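Local coordinates for C-type lectin domain family 4, member b1 (Mus musculus, PDB 6LKR), which is a calcium-binding C-type lectin receptor of the immune cell surface that probably recognises carbohydrate ligands and may modulate the differentiation or maturation of dendritic cells, at residues A[61-66]-A[123-128]; A[102-107]-A[114-119]; A[74-79]-A[94-99]. All blocks are in the same frame, centred on the assembly; numbering follows the deposited sequence.

Interaction 1: residues A[61-66]-A[123-128]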
loop_
_atom_site.group_PDB
_atom_site.type_symbol
_atom_site.label_atom_id
_atom_site.label_comp_id
_atom_site.label_asym_id
_atom_site.label_seq_id
_atom_site.Cartn_x
_atom_site.Cartn_y
_atom_site.Cartn_z
ATOM N N HIS A 61 -24.244 3.551 13.110
ATOM C CA HIS A 61 -24.583 4.691 14.004
ATOM C C HIS A 61 -23.326 5.432 14.473
ATOM O O HIS A 61 -23.499 6.421 15.201
ATOM C CB HIS A 61 -25.415 4.225 15.208
ATOM C CG HIS A 61 -26.670 3.525 14.816
ATOM N ND1 HIS A 61 -27.617 4.116 13.999
ATOM C CD2 HIS A 61 -27.124 2.285 15.097
ATOM C CE1 HIS A 61 -28.607 3.269 13.801
ATOM N NE2 HIS A 61 -28.329 2.141 14.462
ATOM N N ALA A 62 -22.120 5.005 14.076
ATOM C CA ALA A 62 -20.852 5.598 14.568
ATOM C C ALA A 62 -19.975 6.068 13.400
ATOM O O ALA A 62 -20.103 5.529 12.292
ATOM C CB ALA A 62 -20.130 4.610 15.441
ATOM N N ALA A 63 -19.125 7.062 13.658
ATOM C CA ALA A 63 -18.095 7.566 12.721
ATOM C C ALA A 63 -16.735 7.055 13.190
ATOM O O ALA A 63 -16.519 6.947 14.409
ATOM C CB ALA A 63 -18.132 9.071 12.645
ATOM N N TYR A 64 -15.857 6.699 12.258
ATOM C CA TYR A 64 -14.564 6.061 12.595
ATOM C C TYR A 64 -13.439 6.761 11.858
ATOM O O TYR A 64 -13.523 6.894 10.626
ATOM C CB TYR A 64 -14.565 4.585 12.212
ATOM C CG TYR A 64 -15.628 3.762 12.885
ATOM C CD1 TYR A 64 -16.941 3.816 12.452
ATOM C CD2 TYR A 64 -15.313 2.898 13.922
ATOM C CE1 TYR A 64 -17.924 3.045 13.046
ATOM C CE2 TYR A 64 -16.283 2.113 14.521
ATOM C CZ TYR A 64 -17.592 2.191 14.083
ATOM O OH TYR A 64 -18.567 1.421 14.635
ATOM N N PHE A 65 -12.410 7.153 12.594
ATOM C CA PHE A 65 -11.141 7.636 12.006
ATOM C C PHE A 65 -10.530 6.531 11.138
ATOM O O PHE A 65 -10.473 5.347 11.554
ATOM C CB PHE A 65 -10.173 8.092 13.097
ATOM C CG PHE A 65 -10.406 9.494 13.593
ATOM C CD1 PHE A 65 -10.541 10.548 12.702
ATOM C CD2 PHE A 65 -10.485 9.763 14.951
ATOM C CE1 PHE A 65 -10.735 11.839 13.162
ATOM C CE2 PHE A 65 -10.700 11.054 15.408
ATOM C CZ PHE A 65 -10.820 12.091 14.511
ATOM N N ILE A 66 -10.081 6.919 9.945
ATOM C CA ILE A 66 -9.227 6.086 9.052
ATOM C C ILE A 66 -7.834 6.720 8.992
ATOM O O ILE A 66 -7.670 7.868 9.468
ATOM C CB ILE A 66 -9.881 5.918 7.668
ATOM C CG1 ILE A 66 -9.874 7.215 6.857
ATOM C CG2 ILE A 66 -11.292 5.371 7.820
ATOM C CD1 ILE A 66 -10.275 7.031 5.418
ATOM N N LEU A 123 -11.397 16.386 17.144
ATOM C CA LEU A 123 -12.716 15.785 17.468
ATOM C C LEU A 123 -12.490 14.315 17.816
ATOM O O LEU A 123 -11.621 13.684 17.187
ATOM C CB LEU A 123 -13.679 15.932 16.289
ATOM C CG LEU A 123 -14.078 17.364 15.935
ATOM C CD1 LEU A 123 -15.090 17.366 14.797
ATOM C CD2 LEU A 123 -14.633 18.101 17.149
ATOM N N LYS A 124 -13.196 13.816 18.825
ATOM C CA LYS A 124 -13.064 12.412 19.281
ATOM C C LYS A 124 -14.000 11.554 18.431
ATOM O O LYS A 124 -15.179 11.925 18.274
ATOM C CB LYS A 124 -13.342 12.309 20.784
ATOM C CG LYS A 124 -12.348 13.077 21.649
ATOM C CD LYS A 124 -12.851 13.421 23.039
ATOM C CE LYS A 124 -12.337 12.492 24.117
ATOM N NZ LYS A 124 -12.144 13.210 25.400
ATOM N N GLN A 125 -13.481 10.470 17.860
ATOM C CA GLN A 125 -14.301 9.497 17.102
ATOM C C GLN A 125 -13.863 8.091 17.496
ATOM O O GLN A 125 -12.841 7.943 18.210
ATOM C CB GLN A 125 -14.142 9.673 15.587
ATOM C CG GLN A 125 -14.240 11.112 15.091
ATOM C CD GLN A 125 -15.629 11.702 15.166
ATOM O OE1 GLN A 125 -16.617 11.007 15.357
ATOM N NE2 GLN A 125 -15.715 13.017 15.047
ATOM N N LYS A 126 -14.602 7.097 17.023
ATOM C CA LYS A 126 -14.176 5.679 17.059
ATOM C C LYS A 126 -13.050 5.519 16.031
ATOM O O LYS A 126 -12.673 6.522 15.401
ATOM C CB LYS A 126 -15.395 4.785 16.810
ATOM C CG LYS A 126 -16.563 5.058 17.753
ATOM C CD LYS A 126 -17.514 3.891 17.921
ATOM C CE LYS A 126 -18.482 4.076 19.072
ATOM N NZ LYS A 126 -17.796 3.997 20.383
ATOM N N SER A 127 -12.519 4.320 15.877
ATOM C CA SER A 127 -11.429 4.075 14.910
ATOM C C SER A 127 -11.440 2.611 14.502
ATOM O O SER A 127 -12.167 1.823 15.129
ATOM C CB SER A 127 -10.102 4.493 15.494
ATOM O OG SER A 127 -9.903 3.898 16.767
ATOM N N VAL A 128 -10.664 2.294 13.469
ATOM C CA VAL A 128 -10.438 0.906 12.969
ATOM C C VAL A 128 -8.946 0.762 12.663
ATOM O O VAL A 128 -8.396 1.680 12.019
ATOM C CB VAL A 128 -11.280 0.582 11.718
ATOM C CG1 VAL A 128 -11.592 -0.905 11.640
ATOM C CG2 VAL A 128 -12.559 1.395 11.640
#
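The ring of F65 is the most closely fitted group where residues 61-66 meet residues 123-128. Q125 CG lies over one face, 3.8 Å from the centroid of the F65 ring and displaced toward the rim, a CH-pi contact. The Q125 chain bends at chi2 (-71°), and the ring and amide planes stand 81° apart. At the edge of the same ring, L123 O sits in the plane, 3.2 Å from F65 CZ; it is buried and has no hydrogen-bond donor in the model. W28 meets the F65 ring edge-to-face. The backbones are joined by one good bond, F65 N to K126 O at 2.9 Å and nearly straight (164°), although the donor stands above the carbonyl plane, and by a weak one, K126 N to A63 O at 3.2 Å. These bonds bracket K126 opposite Y64; F65 and S127 follow in parallel register without a further bond. In the C-type lectin fold this is a junction point: the strand of residues 126-132, which also runs antiparallel to residues 15-18, here joins the strand of residues 64-70, which continues into the part of the sheet beside the calcium site. Y64, buried on the other face of the sheet from F65, belongs to the packed part too. It runs side by side with K126, Y64 CD2 3.5 Å from K126 CB, while V128 CG2 crosses obliquely to within 3.8 Å of Y64 CB. The tyrosine hydroxyl is hydrogen-bonded to the backbone N of D59. The loose, solvent side lies at exposed K126 and partly exposed A62: K126 CD passes 3.7 Å from A62 CB before a turn at chi4 delivers NZ to the carbonyl of S24. At the margin, A63 CB meets Q125 OE1 in simple van der Waals contact.

Interaction 2: residues A[102-107]-A[114-119]. With CA (calcium ion), chain D.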
loop_
_atom_site.group_PDB
_atom_site.type_symbol
_atom_site.label_atom_id
_atom_site.label_comp_id
_atom_site.label_asym_id
_atom_site.label_seq_id
_atom_site.Cartn_x
_atom_site.Cartn_y
_atom_site.Cartn_z
ATOM N N LYS A 102 -8.064 18.269 8.647
ATOM C CA LYS A 102 -6.820 17.583 8.198
ATOM C C LYS A 102 -6.893 16.061 8.399
ATOM O O LYS A 102 -5.998 15.370 7.893
ATOM C CB LYS A 102 -5.614 18.186 8.921
ATOM C CG LYS A 102 -5.370 19.663 8.634
ATOM C CD LYS A 102 -5.117 19.949 7.172
ATOM C CE LYS A 102 -4.569 21.333 6.915
ATOM N NZ LYS A 102 -4.652 21.690 5.477
ATOM N N CYS A 103 -7.916 15.549 9.083
ATOM C CA CYS A 103 -8.083 14.104 9.371
ATOM C C CYS A 103 -9.383 13.618 8.739
ATOM O O CYS A 103 -10.194 14.458 8.296
ATOM C CB CYS A 103 -8.042 13.826 10.869
ATOM S SG CYS A 103 -6.395 14.099 11.572
ATOM N N VAL A 104 -9.539 12.303 8.632
ATOM C CA VAL A 104 -10.599 11.683 7.791
ATOM C C VAL A 104 -11.324 10.624 8.610
ATOM O O VAL A 104 -10.660 9.809 9.281
ATOM C CB VAL A 104 -10.027 11.115 6.480
ATOM C CG1 VAL A 104 -11.103 10.499 5.597
ATOM C CG2 VAL A 104 -9.285 12.192 5.709
ATOM N N THR A 105 -12.651 10.671 8.558
ATOM C CA THR A 105 -13.529 9.642 9.163
ATOM C C THR A 105 -14.335 8.960 8.067
ATOM O O THR A 105 -14.489 9.551 6.974
ATOM C CB THR A 105 -14.509 10.219 10.188
ATOM O OG1 THR A 105 -15.206 11.309 9.579
ATOM C CG2 THR A 105 -13.807 10.665 11.446
ATOM N N VAL A 106 -14.793 7.752 8.355
ATOM C CA VAL A 106 -15.749 7.037 7.480
ATOM C C VAL A 106 -17.034 6.937 8.299
ATOM O O VAL A 106 -16.959 6.631 9.505
ATOM C CB VAL A 106 -15.195 5.681 7.002
ATOM C CG1 VAL A 106 -14.880 4.749 8.162
ATOM C CG2 VAL A 106 -16.134 5.016 6.011
ATOM N N TYR A 107 -18.170 7.244 7.685
ATOM C CA TYR A 107 -19.483 7.218 8.370
ATOM C C TYR A 107 -20.571 6.938 7.338
ATOM O O TYR A 107 -20.328 7.027 6.118
ATOM C CB TYR A 107 -19.707 8.505 9.164
ATOM C CG TYR A 107 -20.300 9.657 8.392
ATOM C CD1 TYR A 107 -19.501 10.534 7.678
ATOM C CD2 TYR A 107 -21.663 9.899 8.423
ATOM C CE1 TYR A 107 -20.046 11.608 6.990
ATOM C CE2 TYR A 107 -22.226 10.964 7.738
ATOM C CZ TYR A 107 -21.415 11.823 7.021
ATOM O OH TYR A 107 -21.977 12.863 6.345
ATOM N N TRP A 114 -21.834 4.192 3.116
ATOM C CA TRP A 114 -20.570 4.591 3.780
ATOM C C TRP A 114 -19.773 5.510 2.859
ATOM O O TRP A 114 -19.821 5.338 1.622
ATOM C CB TRP A 114 -19.765 3.357 4.171
ATOM C CG TRP A 114 -20.396 2.563 5.266
ATOM C CD1 TRP A 114 -21.206 1.473 5.133
ATOM C CD2 TRP A 114 -20.234 2.781 6.677
ATOM N NE1 TRP A 114 -21.554 0.995 6.367
ATOM C CE2 TRP A 114 -20.973 1.774 7.333
ATOM C CE3 TRP A 114 -19.516 3.705 7.447
ATOM C CZ2 TRP A 114 -21.017 1.675 8.723
ATOM C CZ3 TRP A 114 -19.574 3.617 8.819
ATOM C CH2 TRP A 114 -20.317 2.613 9.446
ATOM N N GLY A 115 -19.047 6.447 3.457
ATOM C CA GLY A 115 -18.183 7.375 2.719
ATOM C C GLY A 115 -17.272 8.112 3.672
ATOM O O GLY A 115 -17.514 8.060 4.900
ATOM N N TRP A 116 -16.260 8.776 3.122
ATOM C CA TRP A 116 -15.248 9.513 3.910
ATOM C C TRP A 116 -15.657 10.984 4.053
ATOM O O TRP A 116 -16.269 11.546 3.121
ATOM C CB TRP A 116 -13.869 9.436 3.270
ATOM C CG TRP A 116 -13.336 8.069 2.991
ATOM C CD1 TRP A 116 -13.765 6.858 3.459
ATOM C CD2 TRP A 116 -12.214 7.801 2.142
ATOM N NE1 TRP A 116 -12.979 5.856 2.950
ATOM C CE2 TRP A 116 -12.017 6.405 2.144
ATOM C CE3 TRP A 116 -11.349 8.613 1.401
ATOM C CZ2 TRP A 116 -10.992 5.808 1.416
ATOM C CZ3 TRP A 116 -10.344 8.019 0.675
ATOM C CH2 TRP A 116 -10.166 6.636 0.690
ATOM N N ASN A 117 -15.232 11.582 5.158
ATOM C CA ASN A 117 -15.461 13.000 5.510
ATOM C C ASN A 117 -14.162 13.526 6.112
ATOM O O ASN A 117 -13.626 12.856 7.025
ATOM C CB ASN A 117 -16.638 13.111 6.480
ATOM C CG ASN A 117 -16.890 14.515 6.984
ATOM O OD1 ASN A 117 -16.698 15.491 6.262
ATOM N ND2 ASN A 117 -17.362 14.621 8.214
ATOM N N ASP A 118 -13.672 14.671 5.639
ATOM C CA ASP A 118 -12.584 15.391 6.347
ATOM C C ASP A 118 -13.210 16.033 7.590
ATOM O O ASP A 118 -14.342 16.545 7.506
ATOM C CB ASP A 118 -11.816 16.343 5.429
ATOM C CG ASP A 118 -12.647 17.467 4.830
ATOM O OD1 ASP A 118 -13.896 17.309 4.731
ATOM O OD2 ASP A 118 -12.040 18.479 4.461
ATOM N N ILE A 119 -12.554 15.902 8.741
ATOM C CA ILE A 119 -13.006 16.534 10.015
ATOM C C ILE A 119 -11.773 17.024 10.762
ATOM O O ILE A 119 -10.658 16.642 10.384
ATOM C CB ILE A 119 -13.837 15.587 10.902
ATOM C CG1 ILE A 119 -13.032 14.371 11.366
ATOM C CG2 ILE A 119 -15.135 15.184 10.221
ATOM C CD1 ILE A 119 -13.637 13.712 12.591
HETATM CA CA CA D . -15.730 17.768 6.011
HETATM O O HOH W 1 -18.314 18.256 6.072
HETATM O O HOH W 2 -16.897 18.272 7.932
#
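Calcium is gripped directly by the end of the strand of residues 114-119. D118 binds it twice, through OD1 at 2.3 Å and through its own carbonyl O at 2.4 Å from the ion, a chelate made possible by a chi1 of 62° that places the carboxylate between the backbone N and carbonyl carbon. The N117 side chain and two waters add further ligands, and E95, S97 and E101 complete the site. W116, N117 and D118 form the WND motif of C-type lectins. The other carboxylate oxygen of D118 is held by a salt bridge to R74, which fixes the rotation of the group and probably offsets some of the acidic charge around the ion.

Behind this shell stands an antiparallel hairpin. T105 and N117 make a hydrogen-bonded pair, T105 N to N117 O at 2.8 Å being almost straight (170°), and C103 with I119 and Y107 with G115 pair likewise on either side of it. The Y107 ring meets N117 edge-on, Y107 CE1 3.8 Å from N117 CB. In the conformer given, T105 CG2 and I119 CD1 are pressed to 3.3 Å, unusually close for two carbons. On the other face, V106 CG2 touches the in-plane edge of the W116 indole, 3.9 Å from W116 CD1. C103 is disulfide-bonded to C121, tying the start of strand 103-109 to the chain just beyond I119.

The strand of residues 103-109 is hydrogen-bonded on its far side to that of residues 64-70; T105 and I119 lie against F65, while V106 and W114 pack on the helix of residues 48-56.

Interaction 3: residues A[74-79]-A[94-99]. With CA (calcium ion), chain D.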
loop_
_atom_site.group_PDB
_atom_site.type_symbol
_atom_site.label_atom_id
_atom_site.label_comp_id
_atom_site.label_asym_id
_atom_site.label_seq_id
_atom_site.Cartn_x
_atom_site.Cartn_y
_atom_site.Cartn_z
ATOM N N ARG A 74 -4.866 19.520 0.940
ATOM C CA ARG A 74 -5.494 18.365 0.249
ATOM C C ARG A 74 -4.384 17.418 -0.224
ATOM O O ARG A 74 -4.599 16.718 -1.225
ATOM C CB ARG A 74 -6.377 18.836 -0.916
ATOM C CG ARG A 74 -7.274 20.031 -0.604
ATOM C CD ARG A 74 -8.378 19.781 0.411
ATOM N NE ARG A 74 -7.889 19.721 1.783
ATOM C CZ ARG A 74 -8.639 19.488 2.855
ATOM N NH1 ARG A 74 -9.945 19.334 2.739
ATOM N NH2 ARG A 74 -8.075 19.411 4.048
ATOM N N GLN A 75 -3.229 17.428 0.446
ATOM C CA GLN A 75 -2.105 16.494 0.169
ATOM C C GLN A 75 -2.270 15.280 1.096
ATOM O O GLN A 75 -1.480 15.123 2.053
ATOM C CB GLN A 75 -0.786 17.260 0.270
ATOM C CG GLN A 75 -0.687 18.333 -0.810
ATOM C CD GLN A 75 0.398 19.350 -0.568
ATOM O OE1 GLN A 75 0.155 20.428 -0.021
ATOM N NE2 GLN A 75 1.609 18.997 -0.966
ATOM N N TRP A 76 -3.299 14.483 0.809
ATOM C CA TRP A 76 -3.711 13.295 1.596
ATOM C C TRP A 76 -2.578 12.270 1.589
ATOM O O TRP A 76 -2.025 11.979 0.523
ATOM C CB TRP A 76 -5.027 12.725 1.053
ATOM C CG TRP A 76 -6.118 13.748 1.015
ATOM C CD1 TRP A 76 -6.639 14.362 -0.088
ATOM C CD2 TRP A 76 -6.775 14.342 2.148
ATOM N NE1 TRP A 76 -7.590 15.274 0.280
ATOM C CE2 TRP A 76 -7.702 15.278 1.644
ATOM C CE3 TRP A 76 -6.704 14.146 3.531
ATOM C CZ2 TRP A 76 -8.529 16.029 2.475
ATOM C CZ3 TRP A 76 -7.526 14.884 4.352
ATOM C CH2 TRP A 76 -8.425 15.814 3.831
ATOM N N GLN A 77 -2.256 11.746 2.764
ATOM C CA GLN A 77 -1.214 10.717 2.948
ATOM C C GLN A 77 -1.795 9.628 3.846
ATOM O O GLN A 77 -2.481 9.977 4.832
ATOM C CB GLN A 77 0.040 11.366 3.536
ATOM C CG GLN A 77 1.256 10.450 3.601
ATOM C CD GLN A 77 2.521 11.231 3.881
ATOM O OE1 GLN A 77 3.020 11.962 3.027
ATOM N NE2 GLN A 77 3.036 11.104 5.094
ATOM N N TRP A 78 -1.553 8.367 3.490
ATOM C CA TRP A 78 -1.884 7.198 4.342
ATOM C C TRP A 78 -0.845 7.099 5.458
ATOM O O TRP A 78 0.322 7.437 5.205
ATOM C CB TRP A 78 -1.940 5.917 3.507
ATOM C CG TRP A 78 -3.072 5.902 2.532
ATOM C CD1 TRP A 78 -2.991 5.956 1.170
ATOM C CD2 TRP A 78 -4.473 5.849 2.851
ATOM N NE1 TRP A 78 -4.246 5.920 0.620
ATOM C CE2 TRP A 78 -5.175 5.860 1.627
ATOM C CE3 TRP A 78 -5.199 5.775 4.047
ATOM C CZ2 TRP A 78 -6.568 5.828 1.571
ATOM C CZ3 TRP A 78 -6.574 5.737 3.988
ATOM C CH2 TRP A 78 -7.247 5.772 2.766
ATOM N N VAL A 79 -1.241 6.616 6.635
ATOM C CA VAL A 79 -0.334 6.545 7.819
ATOM C C VAL A 79 0.817 5.561 7.565
ATOM O O VAL A 79 1.822 5.685 8.264
ATOM C CB VAL A 79 -1.088 6.192 9.111
ATOM C CG1 VAL A 79 -1.920 7.370 9.589
ATOM C CG2 VAL A 79 -1.937 4.935 8.970
ATOM N N GLY A 94 -19.707 16.189 -1.666
ATOM C CA GLY A 94 -19.368 17.460 -0.992
ATOM C C GLY A 94 -18.166 17.343 -0.062
ATOM O O GLY A 94 -17.864 18.325 0.619
ATOM N N GLU A 95 -17.490 16.191 -0.019
ATOM C CA GLU A 95 -16.258 16.002 0.790
ATOM C C GLU A 95 -15.105 15.716 -0.163
ATOM O O GLU A 95 -15.302 15.167 -1.247
ATOM C CB GLU A 95 -16.421 14.863 1.801
ATOM C CG GLU A 95 -17.622 15.016 2.720
ATOM C CD GLU A 95 -17.635 16.256 3.601
ATOM O OE1 GLU A 95 -16.549 16.810 3.901
ATOM O OE2 GLU A 95 -18.734 16.663 4.003
ATOM N N PRO A 96 -13.855 16.078 0.181
ATOM C CA PRO A 96 -13.545 16.899 1.351
ATOM C C PRO A 96 -14.131 18.314 1.242
ATOM O O PRO A 96 -14.401 18.733 0.137
ATOM C CB PRO A 96 -12.012 16.997 1.343
ATOM C CG PRO A 96 -11.542 15.910 0.413
ATOM C CD PRO A 96 -12.661 15.676 -0.572
ATOM N N SER A 97 -14.316 18.999 2.372
ATOM C CA SER A 97 -15.087 20.264 2.461
ATOM C C SER A 97 -14.228 21.444 2.939
ATOM O O SER A 97 -14.605 22.581 2.617
ATOM C CB SER A 97 -16.302 20.075 3.328
ATOM O OG SER A 97 -15.940 19.823 4.676
ATOM N N SER A 98 -13.124 21.230 3.661
ATOM C CA SER A 98 -12.393 22.357 4.301
ATOM C C SER A 98 -10.901 22.062 4.477
ATOM O O SER A 98 -10.554 21.034 5.082
ATOM C CB SER A 98 -13.013 22.716 5.615
ATOM O OG SER A 98 -12.212 23.681 6.285
ATOM N N ASP A 99 -10.053 23.011 4.080
ATOM C CA ASP A 99 -8.588 22.903 4.282
ATOM C C ASP A 99 -8.243 22.945 5.776
ATOM O O ASP A 99 -7.122 22.560 6.089
ATOM C CB ASP A 99 -7.804 23.961 3.513
ATOM C CG ASP A 99 -6.375 23.525 3.253
ATOM O OD1 ASP A 99 -6.186 22.351 2.873
ATOM O OD2 ASP A 99 -5.455 24.355 3.449
HETATM CA CA CA D . -15.730 17.768 6.011
HETATM O O HOH W 1 -18.314 18.256 6.072
HETATM O O HOH W 2 -16.897 18.272 7.932
#
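The guanidinium of R74 is sandwiched. W76 CZ2 lies over the centre of one face, 3.5 Å above the plane of the R74 group, while the backbone of residues 98-99 crosses the opposite face, with D99 CA offset toward the rim. Bends at chi2 and chi3 of the arginine turn its guanidinium to W76 CZ2; separately, R74 CA lies over a face of the W76 indole. D99 approaches the guanidinium from the side of NE: its carboxylate, turned 79° against that plane, makes a one-point salt bridge, D99 OD1 to R74 NE at 3.3 Å. K102 shares the same aspartate oxygen, whereas the other oxygen of D99 is hydrogen-bonded to H73. P96 fills the corner between arginine and tryptophan, with P96 CG 3.7 Å from W76 CZ2 and P96 CB 3.4 Å from R74 NH1. The peptide bond before this proline is cis, as is typical of the calcium-binding long loop of C-type lectins, and E95-P96-S97 occupies the position of the EPN-type motif there. It is consistent with this geometry that the residues flanking the proline both reach the ion: E95 OE1 and S97 OG each lie 2.5 Å from calcium. A chi2 bend of -61° turns the E95 carboxylate to the metal, and its second oxygen, OE2, accepts a hydrogen bond of 2.6 Å from metal-bound water 1. S97 holds OG between its backbone N and carbonyl carbon (chi1 66°), so that OG faces calcium. The arginine's NH2 goes on to the carbonyl of E101 and the acid of D70.

Interaction 2 is the buried core contact, interaction 1 is partly buried, and interaction 3 lies at the surface. All three reach one sheet, in which strand 64-70 is flanked by strands 103-109 and 126-132; Y64 O probably receives V106 N, and V104 O probably receives I66 N. The chemistry of interactions 1 and 2 is backbone pairing and apolar packing, to which interaction 2 adds metal ligands. Interaction 3 instead joins the strand 76-78 end of the sheet to an irregular loop through charge and a cis proline. Interactions 2 and 3 supply calcium ligands from separate parts of the chain and share both metal waters. Interaction 1 contributes no ligand, and its centre lies about 16 Å from that of interaction 3.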